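Local coordinates for protein D-aminoacid aminotransferase-like PLP-dependent enzyme (Haemophilus somnus, PDB 3CEB) that probably acts as a 4-amino-4-deoxychorismate lyase, a pyridoxal phosphate-dependent enzyme of the class IV aminotransferase family, at residues A[42-47]-A[73-78]; A[147-152]-A[158-163]. All coordinates share one frame; numbering follows the deposited sequence.

Contact 1. Residues A[42-47]-A[73-78]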
ATOM      1  N   GLN A  42     -20.721  -6.148 -10.285  1.00 39.98           N
ATOM      2  CA  GLN A  42     -19.935  -6.985 -11.228  1.00 40.41           C
ATOM      3  C   GLN A  42     -18.539  -6.466 -11.213  1.00 39.06           C
ATOM      4  O   GLN A  42     -18.263  -5.508 -11.860  1.00 39.31           O
ATOM      5  CB  GLN A  42     -20.391  -6.783 -12.662  1.00 41.03           C
ATOM      6  CG  GLN A  42     -21.869  -6.472 -12.773  1.00 45.58           C
ATOM      7  CD  GLN A  42     -22.683  -7.738 -12.745  1.00 50.95           C
ATOM      8  OE1 GLN A  42     -22.577  -8.543 -13.687  1.00 54.63           O
ATOM      9  NE2 GLN A  42     -23.494  -7.948 -11.670  1.00 50.61           N
ATOM     10  N   PRO A  43     -17.642  -7.084 -10.490  1.00 38.03           N
ATOM     11  CA  PRO A  43     -16.362  -6.391 -10.456  1.00 36.95           C
ATOM     12  C   PRO A  43     -15.543  -6.416 -11.749  1.00 36.09           C
ATOM     13  O   PRO A  43     -15.593  -7.350 -12.507  1.00 35.24           O
ATOM     14  CB  PRO A  43     -15.596  -7.112  -9.343  1.00 37.66           C
ATOM     15  CG  PRO A  43     -16.432  -8.257  -8.911  1.00 37.13           C
ATOM     16  CD  PRO A  43     -17.832  -8.001  -9.364  1.00 38.42           C
ATOM     17  N   PHE A  44     -14.790  -5.353 -11.995  1.00 34.76           N
ATOM     18  CA  PHE A  44     -13.889  -5.332 -13.133  1.00 33.62           C
ATOM     19  C   PHE A  44     -12.800  -6.368 -12.982  1.00 33.37           C
ATOM     20  O   PHE A  44     -12.449  -6.791 -11.874  1.00 33.50           O
ATOM     21  CB  PHE A  44     -13.273  -3.926 -13.252  1.00 34.29           C
ATOM     22  CG  PHE A  44     -14.277  -2.887 -13.695  1.00 31.89           C
ATOM     23  CD1 PHE A  44     -14.783  -2.925 -14.969  1.00 28.28           C
ATOM     24  CD2 PHE A  44     -14.771  -1.971 -12.817  1.00 30.86           C
ATOM     25  CE1 PHE A  44     -15.739  -2.034 -15.366  1.00 31.51           C
ATOM     26  CE2 PHE A  44     -15.748  -1.060 -13.216  1.00 32.97           C
ATOM     27  CZ  PHE A  44     -16.230  -1.089 -14.478  1.00 30.36           C
ATOM     28  N   ASP A  45     -12.270  -6.819 -14.098  1.00 33.06           N
ATOM     29  CA  ASP A  45     -11.127  -7.742 -14.054  1.00 33.09           C
ATOM     30  C   ASP A  45      -9.886  -6.868 -14.244  1.00 33.69           C
ATOM     31  O   ASP A  45      -9.553  -6.442 -15.349  1.00 33.58           O
ATOM     32  CB  ASP A  45     -11.292  -8.804 -15.129  1.00 33.25           C
ATOM     33  CG  ASP A  45     -10.138  -9.778 -15.203  1.00 34.18           C
ATOM     34  OD1 ASP A  45      -9.002  -9.492 -14.735  1.00 33.86           O
ATOM     35  OD2 ASP A  45     -10.389 -10.844 -15.790  1.00 35.32           O
ATOM     36  N   LEU A  46      -9.241  -6.543 -13.132  1.00 34.18           N
ATOM     37  CA  LEU A  46      -8.092  -5.660 -13.145  1.00 34.17           C
ATOM     38  C   LEU A  46      -6.965  -6.174 -14.053  1.00 33.98           C
ATOM     39  O   LEU A  46      -6.285  -5.403 -14.686  1.00 35.13           O
ATOM     40  CB  LEU A  46      -7.555  -5.469 -11.720  1.00 34.19           C
ATOM     41  CG  LEU A  46      -8.476  -4.863 -10.645  1.00 34.24           C
ATOM     42  CD1 LEU A  46      -7.677  -4.506  -9.357  1.00 32.17           C
ATOM     43  CD2 LEU A  46      -9.220  -3.644 -11.203  1.00 30.39           C
ATOM     44  N   ALA A  47      -6.752  -7.474 -14.120  1.00 33.68           N
ATOM     45  CA  ALA A  47      -5.688  -7.996 -14.983  1.00 33.09           C
ATOM     46  C   ALA A  47      -6.016  -7.653 -16.423  1.00 32.59           C
ATOM     47  O   ALA A  47      -5.153  -7.223 -17.177  1.00 32.59           O
ATOM     48  CB  ALA A  47      -5.515  -9.512 -14.821  1.00 32.16           C
ATOM     49  N   HIS A  73     -19.297   1.133 -10.136  1.00 29.75           N
ATOM     50  CA  HIS A  73     -19.622   0.757 -11.505  1.00 30.36           C
ATOM     51  C   HIS A  73     -18.684   1.258 -12.608  1.00 29.82           C
ATOM     52  O   HIS A  73     -18.922   1.002 -13.763  1.00 28.89           O
ATOM     53  CB  HIS A  73     -21.013   1.268 -11.829  1.00 30.68           C
ATOM     54  CG  HIS A  73     -21.027   2.731 -12.069  1.00 33.13           C
ATOM     55  ND1 HIS A  73     -21.122   3.276 -13.338  1.00 34.95           N
ATOM     56  CD2 HIS A  73     -20.866   3.765 -11.214  1.00 34.28           C
ATOM     57  CE1 HIS A  73     -21.062   4.591 -13.244  1.00 36.33           C
ATOM     58  NE2 HIS A  73     -20.895   4.914 -11.969  1.00 37.49           N
ATOM     59  N   ASP A  74     -17.633   1.979 -12.260  1.00 30.44           N
ATOM     60  CA  ASP A  74     -16.727   2.530 -13.268  1.00 30.13           C
ATOM     61  C   ASP A  74     -15.345   2.664 -12.663  1.00 30.42           C
ATOM     62  O   ASP A  74     -15.157   2.496 -11.461  1.00 31.52           O
ATOM     63  CB  ASP A  74     -17.228   3.884 -13.688  1.00 30.04           C
ATOM     64  CG  ASP A  74     -16.641   4.388 -14.993  1.00 29.52           C
ATOM     65  OD1 ASP A  74     -15.981   3.673 -15.775  1.00 30.14           O
ATOM     66  OD2 ASP A  74     -16.920   5.562 -15.273  1.00 29.59           O
ATOM     67  N   TYR A  75     -14.378   2.982 -13.501  1.00 30.17           N
ATOM     68  CA  TYR A  75     -12.996   3.072 -13.061  1.00 30.49           C
ATOM     69  C   TYR A  75     -12.298   4.055 -13.993  1.00 30.98           C
ATOM     70  O   TYR A  75     -12.822   4.402 -15.050  1.00 32.19           O
ATOM     71  CB  TYR A  75     -12.308   1.696 -13.091  1.00 29.59           C
ATOM     72  CG  TYR A  75     -12.047   1.208 -14.491  1.00 29.49           C
ATOM     73  CD1 TYR A  75     -10.898   1.585 -15.168  1.00 28.99           C
ATOM     74  CD2 TYR A  75     -12.985   0.419 -15.164  1.00 29.86           C
ATOM     75  CE1 TYR A  75     -10.641   1.158 -16.490  1.00 29.97           C
ATOM     76  CE2 TYR A  75     -12.775   0.020 -16.506  1.00 31.72           C
ATOM     77  CZ  TYR A  75     -11.581   0.377 -17.165  1.00 31.79           C
ATOM     78  OH  TYR A  75     -11.340  -0.033 -18.467  1.00 26.47           O
ATOM     79  N   VAL A  76     -11.155   4.532 -13.553  1.00 31.13           N
ATOM     80  CA  VAL A  76     -10.258   5.333 -14.355  1.00 31.77           C
ATOM     81  C   VAL A  76      -8.853   4.758 -14.143  1.00 31.94           C
ATOM     82  O   VAL A  76      -8.396   4.481 -13.002  1.00 31.81           O
ATOM     83  CB  VAL A  76     -10.302   6.838 -13.955  1.00 32.53           C
ATOM     84  CG1 VAL A  76      -9.202   7.606 -14.628  1.00 33.05           C
ATOM     85  CG2 VAL A  76     -11.645   7.472 -14.343  1.00 32.79           C
ATOM     86  N   LEU A  77      -8.182   4.531 -15.261  1.00 32.24           N
ATOM     87  CA  LEU A  77      -6.792   4.083 -15.247  1.00 31.77           C
ATOM     88  C   LEU A  77      -5.962   5.241 -15.645  1.00 31.99           C
ATOM     89  O   LEU A  77      -6.305   5.954 -16.546  1.00 31.74           O
ATOM     90  CB  LEU A  77      -6.542   2.975 -16.248  1.00 31.53           C
ATOM     91  CG  LEU A  77      -5.078   2.627 -16.514  1.00 31.31           C
ATOM     92  CD1 LEU A  77      -4.373   1.980 -15.295  1.00 31.47           C
ATOM     93  CD2 LEU A  77      -5.044   1.695 -17.692  1.00 30.65           C
ATOM     94  N   GLN A  78      -4.868   5.395 -14.932  1.00 32.72           N
ATOM     95  CA  GLN A  78      -3.865   6.424 -15.145  1.00 32.90           C
ATOM     96  C   GLN A  78      -2.468   5.829 -14.996  1.00 32.63           C
ATOM     97  O   GLN A  78      -2.198   5.112 -14.051  1.00 32.83           O
ATOM     98  CB  GLN A  78      -3.997   7.490 -14.099  1.00 32.90           C
ATOM     99  CG  GLN A  78      -5.064   8.498 -14.371  1.00 35.19           C
ATOM    100  CD  GLN A  78      -5.098   9.530 -13.288  1.00 34.96           C
ATOM    101  OE1 GLN A  78      -5.507   9.240 -12.168  1.00 37.12           O
ATOM    102  NE2 GLN A  78      -4.643  10.728 -13.599  1.00 34.10           N
TER
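The backbone N of D74 is given to N71 OD1 and lies at the rim of the F44 ring, near its plane, 3.7 Å from F44 CE2. The H73 carbonyl oxygen also sits at that rim, with F44 CZ 3.5 Å from H73 O. Y75 covers one face of the ring. Its CD2 stands over the ring centre and is 3.6 Å from F44 CZ. The result is a T-shaped (edge-to-face) stack, with ring centroids 4.8 Å apart and planes at 72°. Bonded from H73 N as well, N71 OD1 forms an Asx turn in the link between antiparallel strands 63-70 and 75-82, and F44 packs where 75-82, an outer strand of that sheet within the chain, begins. Y75 has CG between its backbone N and carbonyl carbon (chi1 71°), which presents the CD2 edge to F44. A weak bond of 2.9 Å runs from Y75 N to D74 OD1. Helix 21-35 holds the F44 backbone through Y28 OH and Q25 NE2. I49, on helix 46-51, touches both aromatic side chains, and D45 caps the start of that helix.

Contact 2. Residues A[147-152]-A[158-163]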
ATOM      1  N   TRP A 147      12.621 -10.027   8.835  1.00 33.69           N
ATOM      2  CA  TRP A 147      11.832  -8.824   8.749  1.00 33.15           C
ATOM      3  C   TRP A 147      10.448  -9.064   9.328  1.00 32.13           C
ATOM      4  O   TRP A 147       9.720  -9.941   8.893  1.00 31.57           O
ATOM      5  CB  TRP A 147      11.674  -8.365   7.303  1.00 33.56           C
ATOM      6  CG  TRP A 147      12.905  -7.821   6.659  1.00 34.39           C
ATOM      7  CD1 TRP A 147      13.715  -8.473   5.788  1.00 36.08           C
ATOM      8  CD2 TRP A 147      13.443  -6.513   6.799  1.00 34.49           C
ATOM      9  NE1 TRP A 147      14.733  -7.659   5.386  1.00 36.44           N
ATOM     10  CE2 TRP A 147      14.585  -6.443   5.986  1.00 35.81           C
ATOM     11  CE3 TRP A 147      13.067  -5.391   7.517  1.00 35.24           C
ATOM     12  CZ2 TRP A 147      15.366  -5.307   5.893  1.00 34.74           C
ATOM     13  CZ3 TRP A 147      13.832  -4.261   7.418  1.00 35.76           C
ATOM     14  CH2 TRP A 147      14.982  -4.226   6.613  1.00 34.98           C
ATOM     15  N   ILE A 148      10.106  -8.251  10.316  1.00 31.39           N
ATOM     16  CA  ILE A 148       8.846  -8.333  11.040  1.00 30.46           C
ATOM     17  C   ILE A 148       7.957  -7.163  10.643  1.00 30.34           C
ATOM     18  O   ILE A 148       8.412  -6.028  10.539  1.00 30.37           O
ATOM     19  CB  ILE A 148       9.075  -8.293  12.586  1.00 30.11           C
ATOM     20  CG1 ILE A 148       9.780  -9.546  13.093  1.00 29.55           C
ATOM     21  CG2 ILE A 148       7.739  -8.191  13.346  1.00 30.57           C
ATOM     22  CD1 ILE A 148      11.013  -9.847  12.406  1.00 29.10           C
ATOM     23  N   THR A 149       6.682  -7.437  10.409  1.00 30.34           N
ATOM     24  CA  THR A 149       5.722  -6.376  10.112  1.00 29.65           C
ATOM     25  C   THR A 149       4.595  -6.449  11.132  1.00 29.76           C
ATOM     26  O   THR A 149       4.295  -7.538  11.612  1.00 29.39           O
ATOM     27  CB  THR A 149       5.190  -6.514   8.653  1.00 29.84           C
ATOM     28  OG1 THR A 149       4.523  -5.319   8.269  1.00 27.50           O
ATOM     29  CG2 THR A 149       4.255  -7.733   8.479  1.00 27.83           C
ATOM     30  N   PRO A 150       3.947  -5.306  11.447  1.00 30.34           N
ATOM     31  CA  PRO A 150       2.851  -5.248  12.420  1.00 31.34           C
ATOM     32  C   PRO A 150       1.661  -6.103  12.048  1.00 32.32           C
ATOM     33  O   PRO A 150       1.178  -6.015  10.911  1.00 32.16           O
ATOM     34  CB  PRO A 150       2.441  -3.781  12.367  1.00 31.28           C
ATOM     35  CG  PRO A 150       3.639  -3.092  11.904  1.00 30.94           C
ATOM     36  CD  PRO A 150       4.341  -3.963  10.998  1.00 29.56           C
ATOM     37  N   ASP A 151       1.190  -6.930  12.973  1.00 33.49           N
ATOM     38  CA  ASP A 151       0.026  -7.767  12.656  1.00 35.27           C
ATOM     39  C   ASP A 151      -1.239  -6.929  12.516  1.00 35.56           C
ATOM     40  O   ASP A 151      -2.161  -7.398  11.887  1.00 36.14           O
ATOM     41  CB  ASP A 151      -0.192  -9.000  13.596  1.00 35.97           C
ATOM     42  CG  ASP A 151      -0.559  -8.614  15.007  1.00 39.12           C
ATOM     43  OD1 ASP A 151      -0.417  -7.405  15.323  1.00 45.88           O
ATOM     44  OD2 ASP A 151      -0.961  -9.498  15.806  1.00 42.04           O
ATOM     45  N   LYS A 152      -1.263  -5.695  13.041  1.00 35.84           N
ATOM     46  CA  LYS A 152      -2.449  -4.773  12.872  1.00 35.73           C
ATOM     47  C   LYS A 152      -2.177  -3.471  12.165  1.00 34.20           C
ATOM     48  O   LYS A 152      -2.170  -2.425  12.783  1.00 33.87           O
ATOM     49  CB  LYS A 152      -3.034  -4.357  14.209  1.00 36.33           C
ATOM     50  CG  LYS A 152      -4.346  -5.021  14.507  1.00 40.34           C
ATOM     51  CD  LYS A 152      -4.363  -6.486  13.991  1.00 42.69           C
ATOM     52  CE  LYS A 152      -5.719  -7.160  14.255  1.00 43.61           C
ATOM     53  NZ  LYS A 152      -5.808  -8.468  13.557  1.00 43.88           N
ATOM     54  N   THR A 158      -1.023  -4.891  -0.481  1.00 31.57           N
ATOM     55  CA  THR A 158      -0.918  -6.007  -1.385  1.00 30.66           C
ATOM     56  C   THR A 158       0.517  -6.505  -1.274  1.00 30.21           C
ATOM     57  O   THR A 158       0.754  -7.692  -1.252  1.00 30.33           O
ATOM     58  CB  THR A 158      -1.316  -5.673  -2.841  1.00 30.71           C
ATOM     59  OG1 THR A 158      -0.531  -4.584  -3.325  1.00 31.06           O
ATOM     60  CG2 THR A 158      -2.800  -5.311  -2.956  1.00 28.63           C
ATOM     61  N   GLN A 159       1.478  -5.610  -1.126  1.00 30.28           N
ATOM     62  CA  GLN A 159       2.882  -6.047  -1.134  1.00 30.05           C
ATOM     63  C   GLN A 159       3.133  -6.868   0.138  1.00 29.55           C
ATOM     64  O   GLN A 159       3.749  -7.936   0.146  1.00 28.74           O
ATOM     65  CB  GLN A 159       3.801  -4.817  -1.185  1.00 31.10           C
ATOM     66  CG  GLN A 159       5.322  -5.110  -1.264  1.00 31.24           C
ATOM     67  CD  GLN A 159       5.691  -5.709  -2.584  1.00 31.83           C
ATOM     68  OE1 GLN A 159       6.005  -6.892  -2.659  1.00 32.85           O
ATOM     69  NE2 GLN A 159       5.589  -4.918  -3.652  1.00 28.43           N
ATOM     70  N   ARG A 160       2.618  -6.328   1.226  1.00 29.27           N
ATOM     71  CA  ARG A 160       2.679  -6.979   2.519  1.00 28.83           C
ATOM     72  C   ARG A 160       2.050  -8.367   2.400  1.00 28.93           C
ATOM     73  O   ARG A 160       2.620  -9.351   2.855  1.00 29.90           O
ATOM     74  CB  ARG A 160       1.938  -6.121   3.549  1.00 28.75           C
ATOM     75  CG  ARG A 160       1.709  -6.749   4.923  1.00 28.80           C
ATOM     76  CD  ARG A 160       0.800  -5.845   5.757  1.00 30.74           C
ATOM     77  NE  ARG A 160       0.712  -6.241   7.163  1.00 31.15           N
ATOM     78  CZ  ARG A 160      -0.110  -7.168   7.610  1.00 29.55           C
ATOM     79  NH1 ARG A 160      -0.886  -7.819   6.779  1.00 30.89           N
ATOM     80  NH2 ARG A 160      -0.109  -7.470   8.880  1.00 32.79           N
ATOM     81  N   ALA A 161       0.889  -8.459   1.764  1.00 28.70           N
ATOM     82  CA  ALA A 161       0.196  -9.763   1.624  1.00 28.73           C
ATOM     83  C   ALA A 161       1.064 -10.810   0.870  1.00 28.83           C
ATOM     84  O   ALA A 161       1.115 -11.985   1.247  1.00 29.17           O
ATOM     85  CB  ALA A 161      -1.162  -9.568   0.958  1.00 26.91           C
ATOM     86  N   LYS A 162       1.763 -10.371  -0.171  1.00 28.95           N
ATOM     87  CA  LYS A 162       2.558 -11.281  -1.006  1.00 29.10           C
ATOM     88  C   LYS A 162       3.764 -11.696  -0.217  1.00 29.90           C
ATOM     89  O   LYS A 162       4.215 -12.845  -0.282  1.00 30.62           O
ATOM     90  CB  LYS A 162       2.978 -10.609  -2.347  1.00 29.24           C
ATOM     91  CG  LYS A 162       4.068 -11.303  -3.227  1.00 28.30           C
ATOM     92  CD  LYS A 162       3.616 -12.508  -4.100  1.00 29.51           C
ATOM     93  N   LEU A 163       4.311 -10.760   0.539  1.00 30.49           N
ATOM     94  CA  LEU A 163       5.546 -11.056   1.242  1.00 30.54           C
ATOM     95  C   LEU A 163       5.237 -12.059   2.365  1.00 30.85           C
ATOM     96  O   LEU A 163       5.995 -13.022   2.596  1.00 31.74           O
ATOM     97  CB  LEU A 163       6.226  -9.768   1.728  1.00 30.61           C
ATOM     98  CG  LEU A 163       6.877  -8.907   0.623  1.00 29.43           C
ATOM     99  CD1 LEU A 163       7.340  -7.672   1.237  1.00 27.57           C
ATOM    100  CD2 LEU A 163       8.053  -9.578  -0.078  1.00 26.19           C
TER
HETATM  101  O   HOH W   1       2.041  -4.447   8.790  1.00 23.25           O
HETATM  102  O   HOH W   2      -1.342 -10.216  10.464  1.00 48.22           O
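R160 reaches across to T149 and P150 because its CG is anti to the backbone N (chi1 171°) and the chain stays extended as far as NE. T149 places OG1 beside its own carbonyl carbon (chi1 -166°), and its methyl CG2 is then 4.1 Å from R160 NE. The main bond is from R160 NH2 to P150 O, at 2.8 Å. It is nearly straight, with an N-H...O angle of 163°, and the oxygen lies close to the guanidinium plane. A water at the edge of the same group adds a second link. It accepts from R160 NE at 2.8 Å. It donates to both T149 OG1 and P150 O. T149 OG1 is also hydrogen-bonded to L139 O. A second water bridges D151 O and R160 NH2, weakly on the arginine side. The contact ties strand 146-150 to helix 158-165 within a beta-alpha-beta crossover that ends in the parallel strand 170-172. At the start of this helix, T158 OG1 and Q159 N bond the phosphate of the modified lysine at position 103. P150 O thus takes two donors, and the largely buried R160 meets carbonyls and water here. D151 OD1 is 6.5 Å from R160 NH2; the two charges do not touch, and any stabilisation of the cation by the carboxylate would be long-range.

How the contacts relate
Contact 1 and contact 2 lie on opposite sides of the chain's centre, with about 25 Å between their own centres. Their nearest atoms are about 8 Å apart and do not touch. Contact 1 sits at the surface, its centre about 18 Å from that of the chain. Contact 2 is buried, its centre about 10 Å from the same point. Helix 21-35 touches both: 42-47 packs on Y28 and L32, while T158 and A161 meet H24, R27 and Y23. Contact 2 lies next to the cofactor site: the first turn of its helix binds the phosphate of the modified lysine at position 103, whereas R160 is not seen to touch it. A sulfate, probably a crystallisation additive, lies about 5 Å from the H73 side chain of contact 1.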